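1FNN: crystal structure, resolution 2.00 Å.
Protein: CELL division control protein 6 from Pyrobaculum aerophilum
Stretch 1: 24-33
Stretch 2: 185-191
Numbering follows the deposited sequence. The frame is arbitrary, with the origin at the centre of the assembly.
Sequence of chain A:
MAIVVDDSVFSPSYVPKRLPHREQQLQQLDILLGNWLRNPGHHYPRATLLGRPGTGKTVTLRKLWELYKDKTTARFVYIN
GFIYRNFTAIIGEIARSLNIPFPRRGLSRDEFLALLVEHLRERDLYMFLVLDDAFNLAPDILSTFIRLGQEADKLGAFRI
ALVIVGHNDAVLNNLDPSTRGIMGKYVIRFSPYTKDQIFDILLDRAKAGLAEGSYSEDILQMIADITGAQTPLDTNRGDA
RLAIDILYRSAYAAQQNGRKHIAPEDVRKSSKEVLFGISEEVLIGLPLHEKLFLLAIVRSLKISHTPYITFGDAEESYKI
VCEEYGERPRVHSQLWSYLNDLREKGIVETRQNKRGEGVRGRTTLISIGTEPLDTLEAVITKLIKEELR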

ATOM      1  N   GLN A  24      -2.270  10.920  12.479  1.00 39.41           N
ATOM      2  CA  GLN A  24      -1.047  11.180  13.220  1.00 40.28           C
ATOM      3  C   GLN A  24       0.095  11.635  12.347  1.00 37.92           C
ATOM      4  O   GLN A  24       0.792  12.618  12.662  1.00 37.33           O
ATOM      5  N   GLN A  25       0.318  10.949  11.210  1.00 34.55           N
ATOM      6  CA  GLN A  25       1.389  11.339  10.299  1.00 37.32           C
ATOM      7  C   GLN A  25       1.142  12.718   9.658  1.00 35.04           C
ATOM      8  O   GLN A  25       2.095  13.504   9.455  1.00 34.03           O
ATOM      9  N   LEU A  26      -0.112  13.009   9.395  1.00 33.61           N
ATOM     10  CA  LEU A  26      -0.463  14.294   8.787  1.00 33.09           C
ATOM     11  C   LEU A  26      -0.275  15.445   9.790  1.00 36.93           C
ATOM     12  O   LEU A  26       0.354  16.474   9.518  1.00 36.88           O
ATOM     13  N   GLN A  27      -0.658  15.151  11.040  1.00 36.62           N
ATOM     14  CA  GLN A  27      -0.404  16.063  12.141  1.00 39.17           C
ATOM     15  C   GLN A  27       1.086  16.341  12.320  1.00 38.60           C
ATOM     16  O   GLN A  27       1.436  17.520  12.563  1.00 34.81           O
ATOM     17  N   GLN A  28       1.933  15.318  12.296  1.00 33.64           N
ATOM     18  CA  GLN A  28       3.359  15.431  12.426  1.00 36.79           C
ATOM     19  C   GLN A  28       3.954  16.312  11.329  1.00 39.75           C
ATOM     20  O   GLN A  28       4.974  16.996  11.486  1.00 38.87           O
ATOM     21  N   LEU A  29       3.482  16.075  10.103  1.00 35.49           N
ATOM     22  CA  LEU A  29       3.879  16.845   8.950  1.00 37.15           C
ATOM     23  C   LEU A  29       3.443  18.294   9.163  1.00 32.98           C
ATOM     24  O   LEU A  29       4.179  19.219   8.807  1.00 37.53           O
ATOM     25  N   ASP A  30       2.215  18.479   9.616  1.00 31.47           N
ATOM     26  CA  ASP A  30       1.729  19.835   9.881  1.00 33.45           C
ATOM     27  C   ASP A  30       2.620  20.582  10.872  1.00 36.18           C
ATOM     28  O   ASP A  30       3.058  21.743  10.738  1.00 32.70           O
ATOM     29  N   ILE A  31       2.989  19.855  11.938  1.00 31.78           N
ATOM     30  CA  ILE A  31       3.862  20.397  12.981  1.00 34.32           C
ATOM     31  C   ILE A  31       5.201  20.723  12.371  1.00 34.72           C
ATOM     32  O   ILE A  31       5.756  21.804  12.643  1.00 37.92           O
ATOM     33  N   LEU A  32       5.787  19.851  11.512  1.00 30.80           N
ATOM     34  CA  LEU A  32       7.079  20.200  10.973  1.00 30.06           C
ATOM     35  C   LEU A  32       7.001  21.398   9.983  1.00 34.57           C
ATOM     36  O   LEU A  32       7.951  22.164   9.822  1.00 33.66           O
ATOM     37  N   LEU A  33       5.958  21.441   9.163  1.00 31.50           N
ATOM     38  CA  LEU A  33       5.928  22.383   8.056  1.00 33.60           C
ATOM     39  C   LEU A  33       5.008  23.577   8.134  1.00 35.00           C
ATOM     40  O   LEU A  33       5.225  24.550   7.381  1.00 32.84           O
ATOM     41  N   LYS A 185      15.698  12.249  13.294  1.00 68.83           N
ATOM     42  CA  LYS A 185      14.817  12.756  14.330  1.00 69.74           C
ATOM     43  C   LYS A 185      13.751  13.699  13.796  1.00 65.33           C
ATOM     44  O   LYS A 185      13.080  14.372  14.602  1.00 68.79           O
ATOM     45  N   TYR A 186      13.658  13.865  12.477  1.00 53.91           N
ATOM     46  CA  TYR A 186      12.419  14.398  11.919  1.00 49.56           C
ATOM     47  C   TYR A 186      11.921  13.208  11.073  1.00 46.62           C
ATOM     48  O   TYR A 186      12.003  13.282   9.857  1.00 42.22           O
ATOM     49  N   VAL A 187      11.638  12.067  11.685  1.00 42.38           N
ATOM     50  CA  VAL A 187      11.277  10.865  10.937  1.00 41.96           C
ATOM     51  C   VAL A 187       9.841  10.504  11.217  1.00 41.57           C
ATOM     52  O   VAL A 187       9.440  10.402  12.373  1.00 40.37           O
ATOM     53  N   ILE A 188       9.050  10.412  10.146  1.00 39.39           N
ATOM     54  CA  ILE A 188       7.637  10.075  10.340  1.00 36.53           C
ATOM     55  C   ILE A 188       7.432   8.679   9.727  1.00 40.45           C
ATOM     56  O   ILE A 188       7.844   8.473   8.571  1.00 36.76           O
ATOM     57  N   ARG A 189       6.926   7.748  10.520  1.00 38.02           N
ATOM     58  CA  ARG A 189       6.837   6.359  10.128  1.00 38.24           C
ATOM     59  C   ARG A 189       5.402   5.991   9.798  1.00 36.38           C
ATOM     60  O   ARG A 189       4.474   6.464  10.407  1.00 38.30           O
ATOM     61  N   PHE A 190       5.256   5.233   8.716  1.00 35.82           N
ATOM     62  CA  PHE A 190       3.957   4.820   8.196  1.00 37.95           C
ATOM     63  C   PHE A 190       3.968   3.274   8.257  1.00 39.18           C
ATOM     64  O   PHE A 190       4.737   2.684   7.490  1.00 37.70           O
ATOM     65  N   SER A 191       3.284   2.723   9.236  1.00 42.83           N
ATOM     66  CA  SER A 191       3.375   1.256   9.411  1.00 45.55           C
ATOM     67  C   SER A 191       2.357   0.549   8.529  1.00 45.71           C
ATOM     68  O   SER A 191       1.487   1.197   7.949  1.00 42.91           O
TER

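How does the helix of stretch 1 meet the strand of stretch 2? The two run nearly antiparallel, at 166°, with their axes 8.8 Å apart at closest approach. Gln-25, Gln-28 and Leu-32 direct their CA-to-CB bonds toward the strand, a spacing of three and then four residues that keeps them on one side of the helix. Ile-188 points back at them and has the largest covered area of any residue here.

What does a buried glutamine do at the start of this contact? Gln-25 adopts chi1 m and chi2 p, and its aliphatic part packs against apolar groups while its amide makes a polar contact. CG of Gln-25 lies 3.7 Å from CG2 of Ile-188 and sits over one face of the Phe-190 ring, 3.8 Å from its centroid and 11° off the normal, a CH-pi contact. Beyond it, the amide NE2 of Gln-25 donates to the backbone O of Arg-189 at 3.0 Å and 166°. This is the only hydrogen bond between the stretches, and it gives the buried amide nitrogen a partner.

How do Gln-28 and Leu-29 receive the isoleucine? Gln-28, with chi1 m and chi2 t, brings its CB within 3.7 Å of Ile-188 CD1, while its NE2 makes a weak hydrogen bond back to the O of Gln-24 at 3.2 Å. Leu-29 points sideways, chi1 off-well at -97°, yet its CG still comes 3.8 Å from Ile-188 CD1. The m,t rotamer of Ile-188 thus carries its terminal methyl up to the helix.

What closes the contact at Leu-32? Its m,t side chain touches two residues of the other stretch: CD1 of Leu-32 lies 4.1 Å from Ile-188 CD1 and also 4.1 Å from CB of Tyr-186, and CD2 of Leu-32 approaches CD2 of Tyr-186 at 3.6 Å, meeting that ring obliquely.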

ATOM      1  CB  GLN A  24      -0.647   9.960  14.069  1.00 42.20           C
ATOM      2  CG  GLN A  24       0.603  10.198  14.898  1.00 60.72           C
ATOM      3  CD  GLN A  24       0.719   9.227  16.065  1.00 75.10           C
ATOM      4  OE1 GLN A  24      -0.211   8.480  16.386  1.00 79.19           O
ATOM      5  NE2 GLN A  24       1.875   9.216  16.731  1.00 77.81           N
ATOM      6  CB  GLN A  25       1.513  10.320   9.144  1.00 38.71           C
ATOM      7  CG  GLN A  25       2.073   8.958   9.609  1.00 41.80           C
ATOM      8  CD  GLN A  25       1.058   8.062  10.274  1.00 40.86           C
ATOM      9  OE1 GLN A  25      -0.102   8.388  10.448  1.00 36.97           O
ATOM     10  NE2 GLN A  25       1.474   6.848  10.691  1.00 40.12           N
ATOM     11  CB  LEU A  26      -1.894  14.256   8.304  1.00 33.29           C
ATOM     12  CG  LEU A  26      -2.328  15.549   7.560  1.00 42.62           C
ATOM     13  CD1 LEU A  26      -1.543  15.653   6.257  1.00 44.39           C
ATOM     14  CD2 LEU A  26      -3.828  15.554   7.307  1.00 48.62           C
ATOM     15  CB  GLN A  27      -1.040  15.621  13.460  1.00 43.25           C
ATOM     16  CG  GLN A  27      -0.641  16.574  14.600  1.00 57.95           C
ATOM     17  CD  GLN A  27      -1.002  16.057  15.977  1.00 67.58           C
ATOM     18  OE1 GLN A  27      -0.170  15.426  16.645  1.00 74.41           O
ATOM     19  NE2 GLN A  27      -2.234  16.331  16.390  1.00 69.47           N
ATOM     20  CB  GLN A  28       4.068  14.046  12.410  1.00 35.45           C
ATOM     21  CG  GLN A  28       3.959  13.322  13.768  1.00 51.54           C
ATOM     22  CD  GLN A  28       4.362  11.846  13.654  1.00 53.99           C
ATOM     23  OE1 GLN A  28       5.521  11.455  13.573  1.00 54.11           O
ATOM     24  NE2 GLN A  28       3.385  10.939  13.641  1.00 58.39           N
ATOM     25  CB  LEU A  29       3.234  16.318   7.670  1.00 38.80           C
ATOM     26  CG  LEU A  29       4.045  15.361   6.791  1.00 46.03           C
ATOM     27  CD1 LEU A  29       3.245  15.038   5.521  1.00 42.67           C
ATOM     28  CD2 LEU A  29       5.409  15.915   6.409  1.00 38.29           C
ATOM     29  CB  ASP A  30       0.289  19.754  10.384  1.00 34.26           C
ATOM     30  CG  ASP A  30      -0.272  21.182  10.453  1.00 46.86           C
ATOM     31  OD1 ASP A  30      -0.628  21.801   9.450  1.00 41.60           O
ATOM     32  OD2 ASP A  30      -0.362  21.745  11.555  1.00 41.29           O
ATOM     33  CB  ILE A  31       3.981  19.397  14.150  1.00 37.39           C
ATOM     34  CG1 ILE A  31       2.666  19.411  15.004  1.00 37.33           C
ATOM     35  CG2 ILE A  31       5.195  19.703  15.010  1.00 42.61           C
ATOM     36  CD1 ILE A  31       2.662  18.141  15.869  1.00 44.93           C
ATOM     37  CB  LEU A  32       7.762  19.018  10.273  1.00 37.98           C
ATOM     38  CG  LEU A  32       8.025  17.827  11.240  1.00 45.05           C
ATOM     39  CD1 LEU A  32       8.650  16.633  10.533  1.00 41.32           C
ATOM     40  CD2 LEU A  32       8.941  18.249  12.389  1.00 47.21           C
ATOM     41  CB  LEU A  33       5.466  21.590   6.782  1.00 32.56           C
ATOM     42  CG  LEU A  33       6.417  20.470   6.353  1.00 35.90           C
ATOM     43  CD1 LEU A  33       5.716  19.661   5.233  1.00 35.32           C
ATOM     44  CD2 LEU A  33       7.743  21.043   5.858  1.00 33.15           C
ATOM     45  CB  LYS A 185      15.576  13.396  15.494  1.00 82.03           C
ATOM     46  CG  LYS A 185      14.833  13.159  16.818  1.00 91.21           C
ATOM     47  CD  LYS A 185      15.852  13.036  17.952  1.00 98.23           C
ATOM     48  CE  LYS A 185      15.433  11.951  18.933  1.00101.39           C
ATOM     49  NZ  LYS A 185      16.573  11.528  19.794  1.00108.11           N
ATOM     50  CB  TYR A 186      12.562  15.704  11.148  1.00 49.78           C
ATOM     51  CG  TYR A 186      13.163  16.841  11.948  1.00 51.15           C
ATOM     52  CD1 TYR A 186      14.430  17.342  11.686  1.00 51.24           C
ATOM     53  CD2 TYR A 186      12.435  17.416  12.988  1.00 51.89           C
ATOM     54  CE1 TYR A 186      14.970  18.390  12.431  1.00 48.66           C
ATOM     55  CE2 TYR A 186      12.946  18.458  13.747  1.00 50.44           C
ATOM     56  CZ  TYR A 186      14.214  18.932  13.454  1.00 51.33           C
ATOM     57  OH  TYR A 186      14.692  19.965  14.222  1.00 53.46           O
ATOM     58  CB  VAL A 187      12.155   9.634  11.230  1.00 47.53           C
ATOM     59  CG1 VAL A 187      11.544   8.369  10.636  1.00 49.24           C
ATOM     60  CG2 VAL A 187      13.563   9.842  10.683  1.00 46.67           C
ATOM     61  CB  ILE A 188       6.750  11.111   9.622  1.00 35.54           C
ATOM     62  CG1 ILE A 188       6.993  12.542  10.151  1.00 36.33           C
ATOM     63  CG2 ILE A 188       5.282  10.717   9.810  1.00 35.55           C
ATOM     64  CD1 ILE A 188       6.162  13.567   9.340  1.00 32.47           C
ATOM     65  CB  ARG A 189       7.297   5.407  11.282  1.00 40.26           C
ATOM     66  CG  ARG A 189       8.766   5.706  11.622  1.00 43.82           C
ATOM     67  CD  ARG A 189       9.423   4.686  12.563  1.00 45.31           C
ATOM     68  NE  ARG A 189      10.832   5.041  12.727  1.00 48.16           N
ATOM     69  CZ  ARG A 189      11.802   4.564  11.955  1.00 50.30           C
ATOM     70  NH1 ARG A 189      11.526   3.716  10.969  1.00 53.97           N
ATOM     71  NH2 ARG A 189      13.056   4.941  12.175  1.00 49.56           N
ATOM     72  CB  PHE A 190       3.857   5.234   6.715  1.00 32.97           C
ATOM     73  CG  PHE A 190       3.832   6.735   6.538  1.00 37.38           C
ATOM     74  CD1 PHE A 190       4.945   7.530   6.828  1.00 32.94           C
ATOM     75  CD2 PHE A 190       2.659   7.317   6.070  1.00 41.30           C
ATOM     76  CE1 PHE A 190       4.861   8.918   6.643  1.00 35.70           C
ATOM     77  CE2 PHE A 190       2.573   8.688   5.883  1.00 33.32           C
ATOM     78  CZ  PHE A 190       3.684   9.450   6.181  1.00 32.80           C
ATOM     79  CB  SER A 191       3.091   0.953  10.884  1.00 46.92           C
ATOM     80  OG  SER A 191       1.680   1.067  11.003  1.00 64.82           O
TER